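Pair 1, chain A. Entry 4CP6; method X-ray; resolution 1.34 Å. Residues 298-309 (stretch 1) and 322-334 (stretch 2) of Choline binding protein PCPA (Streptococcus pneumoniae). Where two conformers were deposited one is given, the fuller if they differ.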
# COMPACT_ATOMS: atom_id res chain seq x y z
N SER A 298 -2.90 23.63 -0.45
CA SER A 298 -1.99 24.67 -0.90
C SER A 298 -0.77 23.99 -1.52
O SER A 298 -0.11 23.20 -0.83
CB SER A 298 -1.58 25.56 0.27
OG SER A 298 -0.67 26.55 -0.17
N LEU A 299 -0.47 24.28 -2.79
CA LEU A 299 0.66 23.69 -3.51
C LEU A 299 1.75 24.73 -3.63
O LEU A 299 1.49 25.87 -4.03
CB LEU A 299 0.22 23.24 -4.90
CG LEU A 299 -0.94 22.21 -4.92
CD1 LEU A 299 -1.36 21.91 -6.36
CD2 LEU A 299 -0.54 20.92 -4.19
N PRO A 300 3.00 24.35 -3.32
CA PRO A 300 4.08 25.35 -3.23
C PRO A 300 4.80 25.70 -4.52
O PRO A 300 4.75 24.96 -5.49
CB PRO A 300 5.06 24.69 -2.24
CG PRO A 300 4.91 23.20 -2.55
CD PRO A 300 3.43 23.04 -2.79
N ASN A 301 5.47 26.88 -4.53
CA ASN A 301 6.26 27.32 -5.67
C ASN A 301 7.33 26.31 -6.06
O ASN A 301 7.66 26.21 -7.22
CB ASN A 301 6.93 28.67 -5.34
CG ASN A 301 5.92 29.76 -5.11
OD1 ASN A 301 5.95 30.52 -4.11
ND2 ASN A 301 4.99 29.88 -6.04
N SER A 302 7.86 25.56 -5.07
CA SER A 302 8.90 24.56 -5.31
C SER A 302 8.40 23.28 -5.97
O SER A 302 9.24 22.45 -6.37
CB SER A 302 9.57 24.19 -3.98
OG SER A 302 8.58 23.81 -3.05
N LEU A 303 7.07 23.09 -6.10
CA LEU A 303 6.57 21.82 -6.64
C LEU A 303 6.98 21.58 -8.08
O LEU A 303 6.65 22.36 -8.97
CB LEU A 303 5.05 21.80 -6.50
CG LEU A 303 4.33 20.49 -6.92
CD1 LEU A 303 4.75 19.32 -6.03
CD2 LEU A 303 2.84 20.71 -6.79
N GLU A 304 7.68 20.44 -8.32
CA GLU A 304 8.16 20.11 -9.65
C GLU A 304 7.38 18.98 -10.32
O GLU A 304 7.34 18.93 -11.55
CB GLU A 304 9.61 19.59 -9.53
CG GLU A 304 10.63 20.56 -8.97
CD GLU A 304 12.00 19.94 -8.68
OE1 GLU A 304 12.23 18.78 -9.09
OE2 GLU A 304 12.82 20.61 -8.02
N THR A 305 6.91 18.01 -9.53
CA THR A 305 6.33 16.79 -10.08
C THR A 305 5.07 16.42 -9.37
O THR A 305 5.06 16.33 -8.14
CB THR A 305 7.39 15.64 -9.89
OG1 THR A 305 8.60 16.02 -10.55
CG2 THR A 305 6.89 14.28 -10.42
N ILE A 306 4.02 16.08 -10.15
CA ILE A 306 2.77 15.57 -9.60
C ILE A 306 2.48 14.30 -10.38
O ILE A 306 2.21 14.36 -11.58
CB ILE A 306 1.60 16.56 -9.68
CG1 ILE A 306 1.98 17.94 -9.16
CG2 ILE A 306 0.39 15.99 -8.91
CD1 ILE A 306 0.84 18.97 -9.35
N GLU A 307 2.56 13.14 -9.72
CA GLU A 307 2.44 11.85 -10.39
C GLU A 307 1.02 11.41 -10.66
O GLU A 307 0.04 12.04 -10.23
CB GLU A 307 3.21 10.78 -9.60
CG GLU A 307 4.71 11.04 -9.48
CD GLU A 307 5.49 9.87 -8.90
OE1 GLU A 307 4.95 9.06 -8.10
OE2 GLU A 307 6.69 9.78 -9.25
N ARG A 308 0.92 10.29 -11.37
CA ARG A 308 -0.33 9.69 -11.80
C ARG A 308 -1.38 9.58 -10.71
O ARG A 308 -1.10 9.09 -9.62
CB ARG A 308 -0.03 8.31 -12.41
CG ARG A 308 -1.26 7.44 -12.71
CD ARG A 308 -0.91 6.24 -13.60
NE ARG A 308 -2.11 5.44 -13.89
CZ ARG A 308 -2.49 4.35 -13.23
NH1 ARG A 308 -1.79 3.91 -12.20
NH2 ARG A 308 -3.59 3.70 -13.61
N LEU A 309 -2.58 10.06 -10.99
CA LEU A 309 -3.74 9.93 -10.12
C LEU A 309 -3.48 10.46 -8.73
O LEU A 309 -4.08 9.99 -7.77
CB LEU A 309 -4.31 8.49 -10.13
CG LEU A 309 -4.94 8.09 -11.49
CD1 LEU A 309 -5.04 6.57 -11.63
CD2 LEU A 309 -6.30 8.74 -11.65
N LEU A 322 -2.49 25.02 -9.62
CA LEU A 322 -1.22 24.38 -9.95
C LEU A 322 -0.15 25.48 -9.99
O LEU A 322 -0.32 26.50 -10.67
CB LEU A 322 -1.29 23.64 -11.28
CG LEU A 322 -2.36 22.53 -11.38
CD1 LEU A 322 -2.42 21.97 -12.80
CD2 LEU A 322 -2.11 21.40 -10.34
N PRO A 323 0.91 25.31 -9.21
CA PRO A 323 1.91 26.37 -9.09
C PRO A 323 2.71 26.60 -10.34
O PRO A 323 2.64 25.83 -11.31
CB PRO A 323 2.75 25.97 -7.87
CG PRO A 323 2.59 24.48 -7.79
CD PRO A 323 1.20 24.17 -8.32
N ASP A 324 3.43 27.71 -10.34
CA ASP A 324 4.00 28.23 -11.57
C ASP A 324 5.07 27.43 -12.26
O ASP A 324 5.30 27.64 -13.45
CB ASP A 324 4.53 29.66 -11.33
CG ASP A 324 3.46 30.67 -10.93
OD1 ASP A 324 2.28 30.50 -11.34
OD2 ASP A 324 3.79 31.64 -10.20
N ASN A 325 5.73 26.52 -11.52
CA ASN A 325 6.92 25.84 -12.00
C ASN A 325 6.83 24.31 -12.11
O ASN A 325 7.86 23.65 -12.20
CB ASN A 325 8.09 26.24 -11.06
CG ASN A 325 8.13 27.72 -10.72
OD1 ASN A 325 8.28 28.55 -11.63
ND2 ASN A 325 7.92 28.10 -9.44
N VAL A 326 5.60 23.74 -12.09
CA VAL A 326 5.50 22.30 -12.22
C VAL A 326 6.07 21.90 -13.58
O VAL A 326 5.71 22.52 -14.62
CB VAL A 326 4.05 21.81 -12.09
CG1 VAL A 326 4.01 20.29 -12.07
CG2 VAL A 326 3.38 22.35 -10.82
N LYS A 327 6.95 20.90 -13.59
CA LYS A 327 7.61 20.43 -14.80
C LYS A 327 7.06 19.10 -15.29
O LYS A 327 7.10 18.83 -16.49
CB LYS A 327 9.12 20.25 -14.52
CG LYS A 327 9.85 21.54 -14.11
CD LYS A 327 11.37 21.35 -14.12
CE LYS A 327 12.01 21.68 -12.79
NZ LYS A 327 13.48 21.43 -12.81
N ASN A 328 6.62 18.24 -14.36
CA ASN A 328 6.24 16.88 -14.72
C ASN A 328 4.89 16.53 -14.18
O ASN A 328 4.68 16.59 -12.96
CB ASN A 328 7.28 15.88 -14.14
CG ASN A 328 8.71 16.28 -14.35
OD1 ASN A 328 9.18 16.41 -15.49
ND2 ASN A 328 9.43 16.56 -13.26
N PHE A 329 3.99 16.13 -15.06
CA PHE A 329 2.68 15.62 -14.67
C PHE A 329 2.57 14.17 -15.10
O PHE A 329 2.83 13.87 -16.28
CB PHE A 329 1.56 16.38 -15.37
CG PHE A 329 1.42 17.81 -14.96
CD1 PHE A 329 0.77 18.16 -13.78
CD2 PHE A 329 1.94 18.82 -15.75
CE1 PHE A 329 0.68 19.49 -13.39
CE2 PHE A 329 1.83 20.16 -15.37
CZ PHE A 329 1.18 20.49 -14.21
N GLY A 330 2.16 13.28 -14.20
CA GLY A 330 1.93 11.90 -14.61
C GLY A 330 0.63 11.79 -15.39
O GLY A 330 -0.18 12.74 -15.46
N LYS A 331 0.39 10.60 -15.93
CA LYS A 331 -0.84 10.30 -16.69
C LYS A 331 -2.04 10.37 -15.73
O LYS A 331 -1.94 9.92 -14.59
CB LYS A 331 -0.70 8.90 -17.31
CG LYS A 331 -1.83 8.45 -18.21
CD LYS A 331 -1.44 7.16 -18.95
CE LYS A 331 -2.61 6.52 -19.66
NZ LYS A 331 -2.16 5.54 -20.70
N HIS A 332 -3.17 10.93 -16.15
CA HIS A 332 -4.37 11.02 -15.31
C HIS A 332 -4.08 11.69 -13.98
O HIS A 332 -4.48 11.21 -12.92
CB HIS A 332 -5.04 9.65 -15.11
CG HIS A 332 -5.63 9.12 -16.37
ND1 HIS A 332 -6.79 9.65 -16.93
CD2 HIS A 332 -5.18 8.13 -17.17
CE1 HIS A 332 -7.03 8.90 -18.01
NE2 HIS A 332 -6.06 8.03 -18.22
N VAL A 333 -3.39 12.84 -14.02
CA VAL A 333 -3.01 13.49 -12.78
C VAL A 333 -4.24 13.98 -12.00
O VAL A 333 -4.20 13.99 -10.76
CB VAL A 333 -1.96 14.58 -13.02
CG1 VAL A 333 -2.51 15.69 -13.93
CG2 VAL A 333 -1.47 15.15 -11.70
N MET A 334 -5.31 14.42 -12.71
CA MET A 334 -6.54 14.90 -12.06
C MET A 334 -7.72 14.16 -12.66
O MET A 334 -8.02 14.31 -13.87
CB MET A 334 -6.73 16.41 -12.26
CG MET A 334 -5.67 17.25 -11.55
SD MET A 334 -5.73 19.00 -12.06
CE MET A 334 -5.00 18.89 -13.72
O HOH W 1 5.74 25.00 -9.08
O HOH W 2 12.42 18.33 -12.22

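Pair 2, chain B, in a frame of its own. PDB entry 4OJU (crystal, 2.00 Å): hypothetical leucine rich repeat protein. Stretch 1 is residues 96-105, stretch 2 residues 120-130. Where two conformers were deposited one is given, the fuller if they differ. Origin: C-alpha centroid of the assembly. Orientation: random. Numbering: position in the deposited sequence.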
# COMPACT_ATOMS: atom_id res chain seq x y z
N LEU B 96 16.49 -14.33 -8.02
CA LEU B 96 16.70 -13.57 -9.23
C LEU B 96 18.19 -13.65 -9.50
O LEU B 96 19.00 -13.79 -8.57
CB LEU B 96 16.19 -12.13 -9.11
CG LEU B 96 14.72 -11.93 -8.70
CD1 LEU B 96 14.39 -10.45 -8.59
CD2 LEU B 96 13.77 -12.57 -9.69
N SER B 97 18.54 -13.67 -10.77
CA SER B 97 19.92 -13.84 -11.17
C SER B 97 20.42 -12.61 -11.89
O SER B 97 19.65 -11.86 -12.49
CB SER B 97 20.05 -15.06 -12.08
OG SER B 97 19.73 -16.27 -11.41
N GLU B 98 21.72 -12.42 -11.84
CA GLU B 98 22.38 -11.33 -12.55
C GLU B 98 22.20 -11.55 -14.04
O GLU B 98 22.43 -12.66 -14.51
CB GLU B 98 23.87 -11.23 -12.16
CG GLU B 98 24.08 -10.75 -10.73
CD GLU B 98 23.75 -9.30 -10.41
OE1 GLU B 98 23.75 -8.94 -9.21
OE2 GLU B 98 23.52 -8.53 -11.38
N ASN B 99 21.68 -10.49 -14.72
CA ASN B 99 21.27 -10.29 -16.13
C ASN B 99 19.83 -9.76 -16.23
O ASN B 99 19.49 -9.18 -17.26
CB ASN B 99 21.43 -11.53 -17.03
CG ASN B 99 22.85 -11.84 -17.40
OD1 ASN B 99 23.58 -11.02 -17.96
ND2 ASN B 99 23.27 -13.06 -17.09
N LEU B 100 18.99 -9.93 -15.18
CA LEU B 100 17.64 -9.39 -15.18
C LEU B 100 17.73 -7.89 -15.31
O LEU B 100 18.52 -7.30 -14.59
CB LEU B 100 16.93 -9.77 -13.89
CG LEU B 100 15.49 -9.33 -13.73
CD1 LEU B 100 14.56 -10.07 -14.77
CD2 LEU B 100 15.02 -9.62 -12.29
N ILE B 101 16.97 -7.29 -16.24
CA ILE B 101 16.99 -5.84 -16.44
C ILE B 101 15.69 -5.19 -15.98
O ILE B 101 15.72 -4.11 -15.40
CB ILE B 101 17.27 -5.50 -17.94
CG1 ILE B 101 18.55 -6.20 -18.50
CG2 ILE B 101 17.31 -3.98 -18.19
CD1 ILE B 101 19.92 -5.78 -17.84
N TYR B 102 14.55 -5.82 -16.31
CA TYR B 102 13.23 -5.27 -16.05
C TYR B 102 12.32 -6.15 -15.24
O TYR B 102 12.22 -7.34 -15.49
CB TYR B 102 12.51 -5.02 -17.39
CG TYR B 102 13.26 -4.11 -18.33
CD1 TYR B 102 13.39 -2.76 -18.05
CD2 TYR B 102 13.84 -4.61 -19.49
CE1 TYR B 102 14.10 -1.92 -18.91
CE2 TYR B 102 14.52 -3.77 -20.38
CZ TYR B 102 14.66 -2.43 -20.07
OH TYR B 102 15.37 -1.60 -20.92
N ILE B 103 11.61 -5.55 -14.30
CA ILE B 103 10.56 -6.21 -13.52
C ILE B 103 9.31 -5.41 -13.81
O ILE B 103 9.23 -4.23 -13.41
CB ILE B 103 10.86 -6.37 -12.01
CG1 ILE B 103 12.26 -7.02 -11.79
CG2 ILE B 103 9.72 -7.23 -11.38
CD1 ILE B 103 12.72 -7.18 -10.26
N ASN B 104 8.40 -6.00 -14.59
CA ASN B 104 7.19 -5.31 -15.04
C ASN B 104 6.17 -5.18 -13.95
O ASN B 104 6.28 -5.79 -12.89
CB ASN B 104 6.59 -5.96 -16.27
CG ASN B 104 7.33 -5.56 -17.51
OD1 ASN B 104 7.07 -4.52 -18.10
ND2 ASN B 104 8.33 -6.31 -17.87
N GLU B 105 5.15 -4.38 -14.24
CA GLU B 105 4.13 -4.02 -13.29
C GLU B 105 3.50 -5.23 -12.60
O GLU B 105 3.13 -6.22 -13.25
CB GLU B 105 3.09 -3.12 -13.97
CG GLU B 105 1.69 -3.67 -14.16
CD GLU B 105 0.75 -2.73 -14.90
OE1 GLU B 105 1.02 -1.51 -14.97
OE2 GLU B 105 -0.27 -3.23 -15.43
N PRO B 120 18.96 -8.08 -8.23
CA PRO B 120 20.29 -8.14 -8.84
C PRO B 120 20.80 -6.76 -9.26
O PRO B 120 20.00 -5.87 -9.57
CB PRO B 120 20.07 -9.01 -10.07
CG PRO B 120 18.88 -9.82 -9.74
CD PRO B 120 17.99 -8.89 -9.01
N ALA B 121 22.14 -6.61 -9.31
CA ALA B 121 22.79 -5.35 -9.72
C ALA B 121 22.42 -4.94 -11.17
O ALA B 121 22.42 -3.76 -11.50
CB ALA B 121 24.31 -5.47 -9.57
N SER B 122 22.06 -5.92 -12.02
CA SER B 122 21.72 -5.68 -13.42
C SER B 122 20.33 -5.00 -13.61
O SER B 122 20.06 -4.44 -14.66
CB SER B 122 21.78 -7.00 -14.19
OG SER B 122 20.86 -7.92 -13.62
N VAL B 123 19.46 -5.07 -12.62
CA VAL B 123 18.09 -4.51 -12.75
C VAL B 123 18.20 -3.01 -12.92
O VAL B 123 18.91 -2.36 -12.16
CB VAL B 123 17.15 -4.92 -11.59
CG1 VAL B 123 15.79 -4.19 -11.67
CG2 VAL B 123 16.93 -6.43 -11.58
N GLU B 124 17.54 -2.48 -13.96
CA GLU B 124 17.58 -1.05 -14.27
C GLU B 124 16.28 -0.35 -13.94
O GLU B 124 16.28 0.85 -13.67
CB GLU B 124 17.86 -0.87 -15.77
CG GLU B 124 19.28 -1.26 -16.12
CD GLU B 124 19.62 -1.20 -17.59
OE1 GLU B 124 18.93 -0.47 -18.34
OE2 GLU B 124 20.57 -1.91 -18.00
N LYS B 125 15.16 -1.09 -14.00
CA LYS B 125 13.84 -0.50 -13.86
C LYS B 125 12.85 -1.51 -13.28
O LYS B 125 12.78 -2.66 -13.72
CB LYS B 125 13.38 -0.06 -15.28
CG LYS B 125 12.09 0.71 -15.39
CD LYS B 125 11.81 1.01 -16.87
CE LYS B 125 10.37 1.38 -17.13
NZ LYS B 125 10.08 1.42 -18.59
N MSE B 126 12.02 -1.01 -12.36
CA MSE B 126 10.92 -1.75 -11.73
C MSE B 126 9.65 -0.94 -11.77
O MSE B 126 9.67 0.19 -11.28
CB MSE B 126 11.25 -2.09 -10.26
CG MSE B 126 12.47 -2.99 -10.09
SE MSE B 126 12.65 -3.50 -8.21
CE MSE B 126 12.57 -1.78 -7.29
N ASP B 127 8.56 -1.49 -12.36
CA ASP B 127 7.20 -0.88 -12.37
C ASP B 127 6.42 -1.55 -11.24
O ASP B 127 6.19 -2.75 -11.35
CB ASP B 127 6.53 -1.11 -13.74
CG ASP B 127 7.33 -0.64 -14.94
OD1 ASP B 127 8.33 0.06 -14.75
OD2 ASP B 127 6.97 -1.00 -16.07
N ASN B 128 6.11 -0.85 -10.10
CA ASN B 128 5.52 -1.38 -8.83
C ASN B 128 5.18 -2.89 -8.88
O ASN B 128 4.04 -3.30 -9.10
CB ASN B 128 4.31 -0.59 -8.32
CG ASN B 128 3.95 -0.93 -6.88
OD1 ASN B 128 4.56 -1.79 -6.22
ND2 ASN B 128 2.98 -0.24 -6.35
N PRO B 129 6.21 -3.74 -8.69
CA PRO B 129 5.98 -5.19 -8.78
C PRO B 129 5.40 -5.79 -7.51
O PRO B 129 4.99 -6.94 -7.54
CB PRO B 129 7.40 -5.75 -9.02
CG PRO B 129 8.28 -4.51 -9.33
CD PRO B 129 7.65 -3.45 -8.51
N PHE B 130 5.43 -5.08 -6.39
CA PHE B 130 5.08 -5.65 -5.09
C PHE B 130 3.77 -5.14 -4.49
O PHE B 130 3.47 -5.44 -3.32
CB PHE B 130 6.24 -5.37 -4.13
CG PHE B 130 7.59 -5.64 -4.78
CD1 PHE B 130 7.96 -6.93 -5.14
CD2 PHE B 130 8.51 -4.61 -4.98
CE1 PHE B 130 9.20 -7.18 -5.74
CE2 PHE B 130 9.74 -4.86 -5.58
CZ PHE B 130 10.07 -6.15 -5.96
O HOH W 3 16.48 0.13 -19.05
O HOH W 4 5.45 -2.85 -16.66

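The two pairs differ most sharply at the turn before the strands, where N325(A) in pair 1 superposes on S122(B) in pair 2 (CA-CA 1.3 Å, side-chain centres 3.0 Å apart). N325(A) points toward stretch 1 and its ND2 donates to N301(A) O at 2.9 Å, with a nearly straight N-H...O angle of 174°. A water completes the link: it donates to N301(A) O (2.9 Å) and to L303(A) O (2.8 Å) and accepts from N325(A) N (2.9 Å). The shorter serine also points toward stretch 1, but does the bridging itself: S122(B) OG accepts from N99(B) N at 2.9 Å and donates to L100(B) O at 2.6 Å. The acidic side chain of pair 2 adds a second anchor at the position of N301(A). E98(B), with chi1 and chi2 both m, turns its carboxylate onto the turn, OE1 accepting from A121(B) N (2.8 Å) and OE2 from S122(B) N (3.1 Å).

Beneath these differences lies one backbone frame, with an RMSD of 0.6 Å over 14 central residues. Each pair has two parallel bridges: T305(A) with N328(A) and I306(A) with F329(A), matched by Y102(B) with K125(B) and I103(B) with M126(B). In both pairs the bridged isoleucine takes part in the register through its main chain, N as donor and O as acceptor. I306(A) N donates to N328(A) O (2.9 Å) and G330(A) N to I306(A) O (2.8 Å); correspondingly, I103(B) N donates to K125(B) O (3.2 Å) and D127(B) N to I103(B) O (3.0 Å). Upstream, E304(A) O accepts from K327(A) N (2.9 Å) and N328(A) N (3.0 Å), whereas I101(B) O accepts firmly from E124(B) N (2.8 Å) but only weakly from K125(B) N (3.4 Å).

The apolar packing is conserved in position. L303(A) and L100(B) share t,p rotamers, and their side-chain centres lie 0.2 Å apart; those of V326(A) and V123(B) lie 0.1 Å apart. Isoleucine CG2 meets valine in one pair and proline in the other: I306(A) CG2 to V333(A) CG2 is 3.5 Å, and I103(B) CG2 to P129(B) CB is 3.6 Å. I306(A) CD1 approaches F329(A) CE1 at 4.1 Å, and I103(B) CD1 approaches CG of the selenomethionine M126(B) at 4.2 Å.

On the other face, the Y102(B) ring presents its edge to K125(B), Y102(B) CD1 to K125(B) CB 3.9 Å. Farther along, G330(A) matches D127(B) (0.5 Å), whose OD2 is linked to N104(B) OD1 by a water donating to both, at 2.5 and 2.7 Å respectively.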